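PDB 3MYV: SusD superfamily protein from Bacteroides vulgatus, which probably binds polysaccharide at the bacterial outer membrane as a SusD-type glycan-binding protein. Local coordinates for residues L432-D437 / P443-N448; F63-R66 / N71-S74; A35-Y40 / T125-Y130; P143-L148 / E153-S158. All coordinates share one frame; numbering follows the deposited sequence. Where two conformers were deposited one is given.

Contact 1 (L432-D437 / P443-N448)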
loop_
_atom_site.group_PDB
_atom_site.type_symbol
_atom_site.label_atom_id
_atom_site.label_comp_id
_atom_site.label_asym_id
_atom_site.label_seq_id
_atom_site.Cartn_x
_atom_site.Cartn_y
_atom_site.Cartn_z
ATOM N N LEU A 432 -3.113 -3.237 -14.888
ATOM C CA LEU A 432 -2.336 -2.476 -15.875
ATOM C C LEU A 432 -1.905 -3.366 -17.018
ATOM O O LEU A 432 -1.806 -4.601 -16.855
ATOM C CB LEU A 432 -1.087 -1.880 -15.240
ATOM C CG LEU A 432 -1.299 -0.735 -14.260
ATOM C CD1 LEU A 432 -0.007 -0.487 -13.523
ATOM C CD2 LEU A 432 -1.826 0.568 -14.913
ATOM N N PRO A 433 -1.670 -2.763 -18.200
ATOM C CA PRO A 433 -1.123 -3.588 -19.270
ATOM C C PRO A 433 0.387 -3.849 -19.095
ATOM O O PRO A 433 1.112 -3.056 -18.471
ATOM C CB PRO A 433 -1.386 -2.749 -20.508
ATOM C CG PRO A 433 -1.208 -1.325 -19.997
ATOM C CD PRO A 433 -1.808 -1.353 -18.609
ATOM N N ILE A 434 0.831 -4.978 -19.631
ATOM C CA ILE A 434 2.242 -5.287 -19.767
ATOM C C ILE A 434 2.848 -4.249 -20.741
ATOM O O ILE A 434 2.281 -4.032 -21.827
ATOM C CB ILE A 434 2.457 -6.744 -20.309
ATOM C CG1 ILE A 434 1.762 -7.811 -19.432
ATOM C CG2 ILE A 434 3.964 -7.038 -20.463
ATOM C CD1 ILE A 434 2.188 -7.859 -17.976
ATOM N N PRO A 435 3.961 -3.600 -20.365
ATOM C CA PRO A 435 4.583 -2.611 -21.259
ATOM C C PRO A 435 4.979 -3.220 -22.593
ATOM O O PRO A 435 5.542 -4.324 -22.635
ATOM C CB PRO A 435 5.835 -2.158 -20.496
ATOM C CG PRO A 435 5.526 -2.477 -19.065
ATOM C CD PRO A 435 4.651 -3.666 -19.063
ATOM N N GLU A 436 4.720 -2.481 -23.658
ATOM C CA GLU A 436 4.931 -2.954 -25.022
ATOM C C GLU A 436 6.374 -3.458 -25.230
ATOM O O GLU A 436 6.598 -4.473 -25.908
ATOM C CB GLU A 436 4.613 -1.829 -26.004
ATOM C CG GLU A 436 4.782 -2.187 -27.473
ATOM C CD GLU A 436 4.422 -1.035 -28.412
ATOM O OE1 GLU A 436 5.188 -0.047 -28.489
ATOM O OE2 GLU A 436 3.385 -1.139 -29.095
ATOM N N ASP A 437 7.345 -2.775 -24.623
ATOM C CA ASP A 437 8.742 -3.155 -24.848
ATOM C C ASP A 437 9.145 -4.519 -24.315
ATOM O O ASP A 437 10.169 -5.061 -24.753
ATOM C CB ASP A 437 9.737 -2.063 -24.431
ATOM C CG ASP A 437 9.756 -1.798 -22.964
ATOM O OD1 ASP A 437 8.935 -2.365 -22.202
ATOM O OD2 ASP A 437 10.617 -0.975 -22.571
ATOM N N PRO A 443 8.216 -12.041 -27.533
ATOM C CA PRO A 443 7.065 -11.796 -28.397
ATOM C C PRO A 443 5.846 -12.678 -28.124
ATOM O O PRO A 443 4.731 -12.286 -28.468
ATOM C CB PRO A 443 7.617 -12.041 -29.809
ATOM C CG PRO A 443 8.855 -12.832 -29.608
ATOM C CD PRO A 443 9.412 -12.401 -28.305
ATOM N N GLU A 444 6.045 -13.836 -27.501
ATOM C CA GLU A 444 4.929 -14.731 -27.208
ATOM C C GLU A 444 4.354 -14.549 -25.792
ATOM O O GLU A 444 3.402 -15.198 -25.433
ATOM C CB GLU A 444 5.341 -16.186 -27.457
ATOM C CG GLU A 444 5.887 -16.448 -28.867
ATOM C CD GLU A 444 4.983 -15.929 -29.976
ATOM O OE1 GLU A 444 3.768 -16.228 -29.967
ATOM O OE2 GLU A 444 5.494 -15.219 -30.869
HETATM N N MSE A 445 4.930 -13.647 -24.995
HETATM C CA MSE A 445 4.360 -13.271 -23.724
HETATM C C MSE A 445 2.942 -12.743 -23.976
HETATM O O MSE A 445 2.678 -12.033 -24.950
HETATM C CB MSE A 445 5.219 -12.201 -23.028
HETATM C CG MSE A 445 4.660 -11.676 -21.748
HETATM SE SE MSE A 445 5.864 -10.526 -20.739
HETATM C CE MSE A 445 7.248 -11.815 -20.329
ATOM N N GLU A 446 2.024 -13.114 -23.101
ATOM C CA GLU A 446 0.650 -12.645 -23.218
ATOM C C GLU A 446 0.470 -11.255 -22.648
ATOM O O GLU A 446 0.999 -10.944 -21.601
ATOM C CB GLU A 446 -0.289 -13.599 -22.508
ATOM C CG GLU A 446 -0.161 -14.990 -23.065
ATOM C CD GLU A 446 -1.452 -15.735 -23.069
ATOM O OE1 GLU A 446 -2.330 -15.363 -23.870
ATOM O OE2 GLU A 446 -1.576 -16.702 -22.289
ATOM N N GLN A 447 -0.303 -10.435 -23.352
ATOM C CA GLN A 447 -0.769 -9.154 -22.845
ATOM C C GLN A 447 -1.995 -9.452 -21.986
ATOM O O GLN A 447 -2.671 -10.478 -22.181
ATOM C CB GLN A 447 -1.101 -8.209 -23.996
ATOM C CG GLN A 447 -1.587 -6.809 -23.611
ATOM C CD GLN A 447 -0.683 -6.102 -22.663
ATOM O OE1 GLN A 447 -0.833 -6.226 -21.438
ATOM N NE2 GLN A 447 0.304 -5.367 -23.210
ATOM N N ASN A 448 -2.262 -8.605 -21.009
ATOM C CA ASN A 448 -3.497 -8.743 -20.243
ATOM C C ASN A 448 -4.704 -8.609 -21.175
ATOM O O ASN A 448 -4.673 -7.842 -22.133
ATOM C CB ASN A 448 -3.547 -7.747 -19.072
ATOM C CG ASN A 448 -2.790 -8.262 -17.867
ATOM O OD1 ASN A 448 -2.743 -9.474 -17.644
ATOM N ND2 ASN A 448 -2.176 -7.361 -17.085
#

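Contact 2 (F63-R66 / N71-S74)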
loop_
_atom_site.group_PDB
_atom_site.type_symbol
_atom_site.label_atom_id
_atom_site.label_comp_id
_atom_site.label_asym_id
_atom_site.label_seq_id
_atom_site.Cartn_x
_atom_site.Cartn_y
_atom_site.Cartn_z
ATOM N N PHE A 63 -8.596 5.408 -15.498
ATOM C CA PHE A 63 -8.108 4.122 -16.071
ATOM C C PHE A 63 -7.553 4.301 -17.495
ATOM O O PHE A 63 -7.747 3.465 -18.360
ATOM C CB PHE A 63 -9.173 3.014 -16.013
ATOM C CG PHE A 63 -9.480 2.550 -14.601
ATOM C CD1 PHE A 63 -10.154 3.389 -13.708
ATOM C CD2 PHE A 63 -9.079 1.283 -14.157
ATOM C CE1 PHE A 63 -10.412 2.981 -12.364
ATOM C CE2 PHE A 63 -9.349 0.843 -12.830
ATOM C CZ PHE A 63 -10.008 1.698 -11.930
ATOM N N ASN A 64 -6.815 5.395 -17.691
ATOM C CA ASN A 64 -6.232 5.726 -18.988
ATOM C C ASN A 64 -4.821 5.134 -19.033
ATOM O O ASN A 64 -3.855 5.796 -18.664
ATOM C CB ASN A 64 -6.189 7.252 -19.172
ATOM C CG ASN A 64 -5.511 7.664 -20.456
ATOM O OD1 ASN A 64 -5.227 6.829 -21.303
ATOM N ND2 ASN A 64 -5.208 8.948 -20.588
ATOM N N HIS A 65 -4.744 3.869 -19.433
ATOM C CA HIS A 65 -3.491 3.112 -19.465
ATOM C C HIS A 65 -3.396 2.352 -20.785
ATOM O O HIS A 65 -4.374 1.761 -21.236
ATOM C CB HIS A 65 -3.434 2.086 -18.339
ATOM C CG HIS A 65 -3.788 2.631 -17.004
ATOM N ND1 HIS A 65 -2.978 3.520 -16.336
ATOM C CD2 HIS A 65 -4.838 2.379 -16.183
ATOM C CE1 HIS A 65 -3.540 3.833 -15.180
ATOM N NE2 HIS A 65 -4.669 3.153 -15.062
ATOM N N ARG A 66 -2.211 2.321 -21.375
ATOM C CA ARG A 66 -2.015 1.492 -22.565
ATOM C C ARG A 66 -0.609 0.902 -22.656
ATOM O O ARG A 66 0.313 1.369 -21.983
ATOM C CB ARG A 66 -2.374 2.277 -23.816
ATOM C CG ARG A 66 -1.628 3.548 -23.969
ATOM C CD ARG A 66 -2.169 4.369 -25.141
ATOM N NE ARG A 66 -1.078 5.112 -25.757
ATOM C CZ ARG A 66 -0.670 6.326 -25.390
ATOM N NH1 ARG A 66 -1.281 6.993 -24.409
ATOM N NH2 ARG A 66 0.351 6.887 -26.025
ATOM N N ASN A 71 1.069 5.066 -18.066
ATOM C CA ASN A 71 0.447 6.183 -17.349
ATOM C C ASN A 71 0.169 5.768 -15.908
ATOM O O ASN A 71 -0.917 6.017 -15.362
ATOM C CB ASN A 71 -0.841 6.670 -18.032
ATOM C CG ASN A 71 -0.634 7.086 -19.493
ATOM O OD1 ASN A 71 0.441 7.510 -19.873
ATOM N ND2 ASN A 71 -1.690 6.997 -20.298
ATOM N N ALA A 72 1.179 5.162 -15.288
ATOM C CA ALA A 72 1.077 4.684 -13.916
ATOM C C ALA A 72 2.426 4.800 -13.220
ATOM O O ALA A 72 2.908 3.853 -12.607
ATOM C CB ALA A 72 0.535 3.221 -13.872
ATOM N N GLY A 73 3.033 5.977 -13.316
ATOM C CA GLY A 73 4.319 6.207 -12.687
ATOM C C GLY A 73 5.374 5.241 -13.218
ATOM O O GLY A 73 5.557 5.138 -14.422
ATOM N N SER A 74 6.047 4.539 -12.308
ATOM C CA SER A 74 7.022 3.472 -12.640
ATOM C C SER A 74 6.661 2.125 -11.999
ATOM O O SER A 74 7.541 1.345 -11.558
ATOM C CB SER A 74 8.400 3.905 -12.160
ATOM O OG SER A 74 8.788 5.070 -12.862
HETATM O O HOH W 1 -1.742 8.701 -22.730
#

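Contact 3 (A35-Y40 / T125-Y130). With EDO (1,2-ethanediol), chain I.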
loop_
_atom_site.group_PDB
_atom_site.type_symbol
_atom_site.label_atom_id
_atom_site.label_comp_id
_atom_site.label_asym_id
_atom_site.label_seq_id
_atom_site.Cartn_x
_atom_site.Cartn_y
_atom_site.Cartn_z
ATOM N N ALA A 35 4.789 8.377 -4.554
ATOM C CA ALA A 35 3.490 8.888 -5.007
ATOM C C ALA A 35 2.634 7.856 -5.762
ATOM O O ALA A 35 1.463 7.659 -5.431
ATOM C CB ALA A 35 3.694 10.135 -5.907
ATOM N N ALA A 36 3.186 7.240 -6.802
ATOM C CA ALA A 36 2.356 6.460 -7.752
ATOM C C ALA A 36 1.510 5.360 -7.112
ATOM O O ALA A 36 0.373 5.157 -7.524
ATOM C CB ALA A 36 3.183 5.881 -8.908
HETATM N N MSE A 37 2.062 4.643 -6.137
HETATM C CA MSE A 37 1.323 3.510 -5.510
HETATM C C MSE A 37 0.020 4.016 -4.857
HETATM O O MSE A 37 -1.018 3.348 -4.906
HETATM C CB MSE A 37 2.170 2.801 -4.447
HETATM C CG MSE A 37 2.753 1.459 -4.760
HETATM SE SE MSE A 37 1.818 0.179 -5.835
HETATM C CE MSE A 37 -0.014 0.464 -5.442
ATOM N N PHE A 38 0.075 5.212 -4.308
ATOM C CA PHE A 38 -1.034 5.797 -3.587
ATOM C C PHE A 38 -2.034 6.345 -4.552
ATOM O O PHE A 38 -3.225 6.164 -4.361
ATOM C CB PHE A 38 -0.530 6.847 -2.601
ATOM C CG PHE A 38 0.474 6.291 -1.627
ATOM C CD1 PHE A 38 0.068 5.440 -0.615
ATOM C CD2 PHE A 38 1.810 6.585 -1.744
ATOM C CE1 PHE A 38 0.984 4.893 0.252
ATOM C CE2 PHE A 38 2.736 6.049 -0.879
ATOM C CZ PHE A 38 2.333 5.207 0.119
ATOM N N ALA A 39 -1.557 6.995 -5.611
ATOM C CA ALA A 39 -2.451 7.441 -6.679
ATOM C C ALA A 39 -3.262 6.264 -7.181
ATOM O O ALA A 39 -4.465 6.354 -7.415
ATOM C CB ALA A 39 -1.653 8.072 -7.803
ATOM N N TYR A 40 -2.582 5.144 -7.342
ATOM C CA TYR A 40 -3.185 3.953 -7.920
ATOM C C TYR A 40 -4.270 3.393 -6.995
ATOM O O TYR A 40 -5.423 3.212 -7.399
ATOM C CB TYR A 40 -2.085 2.912 -8.174
ATOM C CG TYR A 40 -2.508 1.756 -9.043
ATOM C CD1 TYR A 40 -3.185 0.673 -8.506
ATOM C CD2 TYR A 40 -2.236 1.758 -10.413
ATOM C CE1 TYR A 40 -3.588 -0.407 -9.309
ATOM C CE2 TYR A 40 -2.644 0.695 -11.219
ATOM C CZ TYR A 40 -3.318 -0.383 -10.654
ATOM O OH TYR A 40 -3.720 -1.419 -11.468
ATOM N N THR A 125 2.143 -8.018 -8.412
ATOM C CA THR A 125 1.082 -9.001 -8.527
ATOM C C THR A 125 -0.282 -8.326 -8.443
ATOM O O THR A 125 -1.183 -8.619 -9.247
ATOM C CB THR A 125 1.225 -10.095 -7.474
ATOM O OG1 THR A 125 2.547 -10.679 -7.554
ATOM C CG2 THR A 125 0.152 -11.156 -7.654
ATOM N N ARG A 126 -0.465 -7.424 -7.480
ATOM C CA ARG A 126 -1.779 -6.764 -7.402
ATOM C C ARG A 126 -2.033 -5.685 -8.470
ATOM O O ARG A 126 -3.189 -5.320 -8.702
ATOM C CB ARG A 126 -2.090 -6.258 -6.004
ATOM C CG ARG A 126 -1.138 -5.225 -5.467
ATOM C CD ARG A 126 -1.574 -4.902 -4.048
ATOM N NE ARG A 126 -0.576 -4.071 -3.406
ATOM C CZ ARG A 126 -0.751 -3.334 -2.310
ATOM N NH1 ARG A 126 -1.924 -3.234 -1.732
ATOM N NH2 ARG A 126 0.268 -2.641 -1.817
ATOM N N CYS A 127 -0.971 -5.153 -9.078
ATOM C CA CYS A 127 -1.109 -4.215 -10.172
ATOM C C CYS A 127 -1.265 -4.886 -11.554
ATOM O O CYS A 127 -1.970 -4.347 -12.409
ATOM C CB CYS A 127 0.062 -3.254 -10.193
ATOM S SG CYS A 127 0.104 -2.144 -8.806
ATOM N N PHE A 128 -0.615 -6.039 -11.782
ATOM C CA PHE A 128 -0.608 -6.662 -13.117
ATOM C C PHE A 128 -1.380 -7.980 -13.276
ATOM O O PHE A 128 -1.579 -8.433 -14.395
ATOM C CB PHE A 128 0.827 -6.797 -13.638
ATOM C CG PHE A 128 1.488 -5.481 -13.846
ATOM C CD1 PHE A 128 1.328 -4.790 -15.054
ATOM C CD2 PHE A 128 2.231 -4.889 -12.841
ATOM C CE1 PHE A 128 1.919 -3.558 -15.241
ATOM C CE2 PHE A 128 2.825 -3.630 -13.032
ATOM C CZ PHE A 128 2.657 -2.970 -14.225
ATOM N N GLY A 129 -1.833 -8.554 -12.161
ATOM C CA GLY A 129 -2.698 -9.712 -12.153
ATOM C C GLY A 129 -4.017 -9.425 -11.486
ATOM O O GLY A 129 -4.138 -8.482 -10.684
ATOM N N TYR A 130 -5.029 -10.208 -11.870
ATOM C CA TYR A 130 -6.344 -10.082 -11.291
ATOM C C TYR A 130 -6.254 -10.525 -9.820
ATOM O O TYR A 130 -5.342 -11.301 -9.441
ATOM C CB TYR A 130 -7.360 -10.923 -12.100
ATOM C CG TYR A 130 -7.734 -10.294 -13.420
ATOM C CD1 TYR A 130 -6.901 -10.406 -14.532
ATOM C CD2 TYR A 130 -8.905 -9.558 -13.557
ATOM C CE1 TYR A 130 -7.239 -9.812 -15.738
ATOM C CE2 TYR A 130 -9.252 -8.972 -14.758
ATOM C CZ TYR A 130 -8.423 -9.093 -15.847
ATOM O OH TYR A 130 -8.781 -8.509 -17.056
HETATM C C1 EDO I . 0.253 1.059 0.065
HETATM O O1 EDO I . -1.057 0.586 -0.223
HETATM C C2 EDO I . 0.935 0.167 1.108
HETATM O O2 EDO I . 1.552 -1.019 0.501
HETATM O O HOH W 2 -4.655 -3.476 -10.197
#

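Contact 4 (P143-L148 / E153-S158)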
loop_
_atom_site.group_PDB
_atom_site.type_symbol
_atom_site.label_atom_id
_atom_site.label_comp_id
_atom_site.label_asym_id
_atom_site.label_seq_id
_atom_site.Cartn_x
_atom_site.Cartn_y
_atom_site.Cartn_z
ATOM N N PRO A 143 5.959 -11.225 -14.419
ATOM C CA PRO A 143 7.086 -12.146 -14.286
ATOM C C PRO A 143 7.524 -12.216 -12.820
ATOM O O PRO A 143 7.460 -11.207 -12.094
ATOM C CB PRO A 143 8.170 -11.501 -15.168
ATOM C CG PRO A 143 7.430 -10.745 -16.156
ATOM C CD PRO A 143 6.213 -10.201 -15.441
ATOM N N LEU A 144 7.918 -13.407 -12.384
ATOM C CA LEU A 144 8.161 -13.685 -10.974
ATOM C C LEU A 144 9.655 -13.741 -10.705
ATOM O O LEU A 144 10.338 -14.671 -11.173
ATOM C CB LEU A 144 7.495 -15.030 -10.629
ATOM C CG LEU A 144 7.671 -15.552 -9.195
ATOM C CD1 LEU A 144 7.229 -14.515 -8.201
ATOM C CD2 LEU A 144 6.918 -16.893 -8.986
ATOM N N ILE A 145 10.189 -12.770 -9.967
ATOM C CA ILE A 145 11.633 -12.735 -9.665
ATOM C C ILE A 145 11.886 -13.481 -8.363
ATOM O O ILE A 145 12.081 -12.887 -7.279
ATOM C CB ILE A 145 12.185 -11.281 -9.610
ATOM C CG1 ILE A 145 11.651 -10.451 -10.798
ATOM C CG2 ILE A 145 13.704 -11.257 -9.608
ATOM C CD1 ILE A 145 11.905 -11.067 -12.201
ATOM N N ASP A 146 11.852 -14.801 -8.489
ATOM C CA ASP A 146 12.017 -15.717 -7.384
ATOM C C ASP A 146 13.389 -16.361 -7.423
ATOM O O ASP A 146 13.605 -17.386 -6.790
ATOM C CB ASP A 146 10.900 -16.773 -7.362
ATOM C CG ASP A 146 10.912 -17.693 -8.586
ATOM O OD1 ASP A 146 11.678 -17.420 -9.518
ATOM O OD2 ASP A 146 10.141 -18.690 -8.616
ATOM N N HIS A 147 14.311 -15.738 -8.150
ATOM C CA HIS A 147 15.685 -16.213 -8.291
ATOM C C HIS A 147 16.550 -15.121 -8.896
ATOM O O HIS A 147 16.043 -14.091 -9.378
ATOM C CB HIS A 147 15.743 -17.415 -9.236
ATOM C CG HIS A 147 15.263 -17.100 -10.616
ATOM N ND1 HIS A 147 13.925 -16.981 -10.923
ATOM C CD2 HIS A 147 15.938 -16.861 -11.764
ATOM C CE1 HIS A 147 13.798 -16.696 -12.207
ATOM N NE2 HIS A 147 15.008 -16.613 -12.740
ATOM N N LEU A 148 17.845 -15.391 -8.921
ATOM C CA LEU A 148 18.821 -14.570 -9.581
ATOM C C LEU A 148 18.719 -14.788 -11.087
ATOM O O LEU A 148 19.019 -15.899 -11.601
ATOM C CB LEU A 148 20.234 -14.954 -9.114
ATOM C CG LEU A 148 21.360 -14.093 -9.685
ATOM C CD1 LEU A 148 21.340 -12.728 -9.062
ATOM C CD2 LEU A 148 22.730 -14.748 -9.495
ATOM N N GLU A 153 18.523 -14.204 -19.677
ATOM C CA GLU A 153 17.234 -14.780 -19.312
ATOM C C GLU A 153 16.177 -13.672 -19.255
ATOM O O GLU A 153 16.409 -12.603 -18.694
ATOM C CB GLU A 153 17.328 -15.442 -17.930
ATOM C CG GLU A 153 16.059 -16.116 -17.456
ATOM C CD GLU A 153 16.086 -16.461 -15.978
ATOM O OE1 GLU A 153 17.185 -16.538 -15.373
ATOM O OE2 GLU A 153 14.992 -16.658 -15.432
ATOM N N ASN A 154 15.000 -13.955 -19.809
ATOM C CA ASN A 154 13.851 -13.052 -19.723
ATOM C C ASN A 154 12.719 -13.842 -19.088
ATOM O O ASN A 154 12.069 -14.629 -19.775
ATOM C CB ASN A 154 13.446 -12.567 -21.108
ATOM C CG ASN A 154 14.582 -11.889 -21.830
ATOM O OD1 ASN A 154 15.079 -12.392 -22.835
ATOM N ND2 ASN A 154 15.056 -10.791 -21.269
ATOM N N PRO A 155 12.519 -13.683 -17.771
ATOM C CA PRO A 155 11.531 -14.536 -17.111
ATOM C C PRO A 155 10.135 -14.367 -17.696
ATOM O O PRO A 155 9.747 -13.254 -18.035
ATOM C CB PRO A 155 11.558 -14.064 -15.665
ATOM C CG PRO A 155 12.879 -13.390 -15.484
ATOM C CD PRO A 155 13.227 -12.802 -16.821
ATOM N N PRO A 156 9.387 -15.466 -17.834
ATOM C CA PRO A 156 8.053 -15.346 -18.384
ATOM C C PRO A 156 7.107 -14.810 -17.297
ATOM O O PRO A 156 7.498 -14.691 -16.151
ATOM C CB PRO A 156 7.705 -16.804 -18.714
ATOM C CG PRO A 156 8.419 -17.579 -17.634
ATOM C CD PRO A 156 9.735 -16.871 -17.547
ATOM N N ARG A 157 5.859 -14.565 -17.654
ATOM C CA ARG A 157 4.846 -14.284 -16.669
ATOM C C ARG A 157 4.566 -15.568 -15.904
ATOM O O ARG A 157 4.530 -16.648 -16.480
ATOM C CB ARG A 157 3.580 -13.755 -17.329
ATOM C CG ARG A 157 3.757 -12.417 -18.038
ATOM C CD ARG A 157 2.469 -11.924 -18.632
ATOM N NE ARG A 157 1.535 -11.475 -17.612
ATOM C CZ ARG A 157 0.304 -11.013 -17.827
ATOM N NH1 ARG A 157 -0.239 -10.963 -19.049
ATOM N NH2 ARG A 157 -0.409 -10.606 -16.795
ATOM N N SER A 158 4.417 -15.453 -14.585
ATOM C CA SER A 158 3.917 -16.549 -13.792
ATOM C C SER A 158 2.482 -16.243 -13.357
ATOM O O SER A 158 2.030 -15.116 -13.546
ATOM C CB SER A 158 4.832 -16.748 -12.589
ATOM O OG SER A 158 5.977 -17.462 -12.981
HETATM O O HOH W 3 8.056 -15.938 -13.882
#

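Contact 1 (L432-D437 / P443-N448)
The side-chain amide of Gln447 grips the backbone of Ile434 with both of its ends. Ile434 N lies 2.8 Å from Gln447 OE1, and its N-H lies in the plane of the Gln447 side-chain carbonyl, on a lone pair of OE1. Gln447 NE2 gives a straight bond to the carbonyl of the same residue, Ile434 O, at an N-H...O angle of 170°. Gln447 OE1 also accepts the backbone N-H of Asn448, so two donors share it. The chain of Gln447 leaves with CG anti to the backbone N (chi1 -179°) and bends at chi2, which brings the amide alongside Ile434. Asn448 adds a third bond across, from ND2 to Leu432 O at 2.8 Å, nearly in line with the C=O bond. Its OD1 is taken by Arg157, and ND2 also reaches Phe128 O. With an alanine at Gln447 the N-H and C=O of Ile434 and the N-H of Asn448 would probably lose these partners, and a gap would open beside Pro433. Outward from the amides, Ile434 CG2 packs on the selenium of Met445, present as selenomethionine, at 4.0 Å, the two side chains crossing at about a right angle. Phe439 of helix 438-441 touches Ile434, Met445 and Gln447. A side-chain amide pairing with the N-H and C=O of one residue mimics a backbone pair of a beta-sheet, and here it joins the two loops that flank a short helix.

Contact 2 (F63-R66 / N71-S74)
Asn64 and Asn71 join the two ends of a tight loop, in the irregular chain between helix 56-61 and helix 77-94. The contact is mainly polar and partly buried. One direct hydrogen bond spans it, from Asn71 ND2 to Asn64 O at 3.0 Å. The acceptor lies in the amide plane of Asn71, but the donor sits 48° above the carbonyl plane of Asn64. The first torsion of Asn71 sets CG anti to its own carbonyl carbon (chi1 -57°), which turns the amide toward Asn64 O. Asn71 CB itself lies 3.2 Å from Asn64 O. Asn71 ND2 also donates to a water at 3.0 Å; a link from this water to Arg66 is doubtful. Asn71 OD1 is held by Ser69, so both ends of the amide are engaged. A leucine in place of Asn71 would probably leave Asn64 O without its donor, cost the water one partner and leave Ser69 without its mate. His65 comes in beside the backbone, with Asn71 O near its ring plane at the edge. Leu432 packs on both His65 and Ala72. Helix 56-61 ends just before, in a Schellman motif with Phe63 as its C-prime residue. The chemistry implies a loop held largely by polar bonds to backbone atoms. The Asn71 amide serves a carbonyl, a hydroxyl and a water, and the buried His65 ring is bonded to Leu70 O through ND1 and to Lys44 through NE2.

Contact 3 (A35-Y40 / T125-Y130)
Cys127 and Met37, the latter present as selenomethionine, meet sulfur to selenium, with Cys127 SG 4.1 Å from Met37 SE. This is the tight part of the contact, where helix 36-43 passes the end of helix 103-128. The same thiol sits over one face of the Tyr40 ring, with Cys127 SG 4.3 Å from the centroid and 16° off the ring normal, a sulfur-aromatic contact. It is displaced toward the rim, with CE1 of Tyr40 at 4.1 Å. CG of Tyr40 stands anti to the backbone N (chi1 -167°), and this carries the ring across to the other helix. The chain of Met37 bends at chi2 and chi3, which brings its selenium up to the thiol. Leu75 and Cys60 also touch Tyr40, and Lys44 makes a cation-pi contact with its ring.

The other side is looser and wetter. Tyr40 OH donates to a water at 2.6 Å, at the ring edge, and the water passes a hydrogen bond to Arg126 O at 2.8 Å. Arg126 runs out extended from CG to NE. Its NH2 bonds a 1,2-ethanediol, probably from the crystallisation liquor, with NH2 3.1 Å from O2 near the guanidinium plane. Asp123 pairs with that NH2 in a salt bridge. Thus two helices meet in a buried contact through soft, polarisable atoms and a ring face, while the phenol hydroxyl is satisfied through one water.

Contact 4 (P143-L148 / E153-S158)
His147 and Glu153 meet edge on across the loop, ring and carboxylate nearly coplanar, 5° apart. His147 NE2 donates to Glu153 OE2 at 2.7 Å, and the carboxylate uses its syn lone pair. On the other nitrogen, His147 ND1 donates to Asp146 OD1 at 2.7 Å, nearly in the ring plane. The imidazole thus lies between two carboxylates, which would probably favour its protonated form. Its chi1 of 61° places CG between the backbone N and the carbonyl carbon, and the ring reaches both acids from there. Glu153 OE1 also takes the N-H of Gly150.

A water makes the second polar link. It accepts from Leu144 N at 2.9 Å, donates to Pro156 O at 2.6 Å and is hydrogen-bonded to Ser158 OG. Beside it, Pro143 CA makes a CA-H...O contact of 3.2 Å with Pro156 O.

The apolar contacts involve two prolines. Pro143 CB meets Pro155 CB at 4.3 Å, and Ile145 CD1 touches Pro155 CG at 4.1 Å, the side chains at a slant. Leu144 CB rests against CB and OG of Ser158.

The segments are the two sides of the connection between strands 140-143 and 157-159, the pair of a small antiparallel sheet. Pro143 and Ile145 pack on Phe80 of helix 77-94, while Leu144 lies against Ala163 and Phe166 of helix 160-177.

From the N terminus, 35-40 is the first segment, and its partner 125-130 closes contact 3 over 84 residues. Contact 2 nests inside that loop and closes the short turn 67-70 between helices 56-61 and 77-94; Gly73 and Ala72 touch Ala36 there. Contact 4 follows in series and closes the connection between strands 140-143 and 157-159. Contact 1 comes last, near the C terminus, around helix 438-441. It is the hub and touches the other three. It ties the C-terminal loops to the loop 63-74, to the end of helix 103-128, where Leu432 N probably bonds Cys127 O, and to strand 157-159, where Glu446 O meets Arg157. Contacts 2 and 4 do not touch, their nearest atoms being about 12 Å apart.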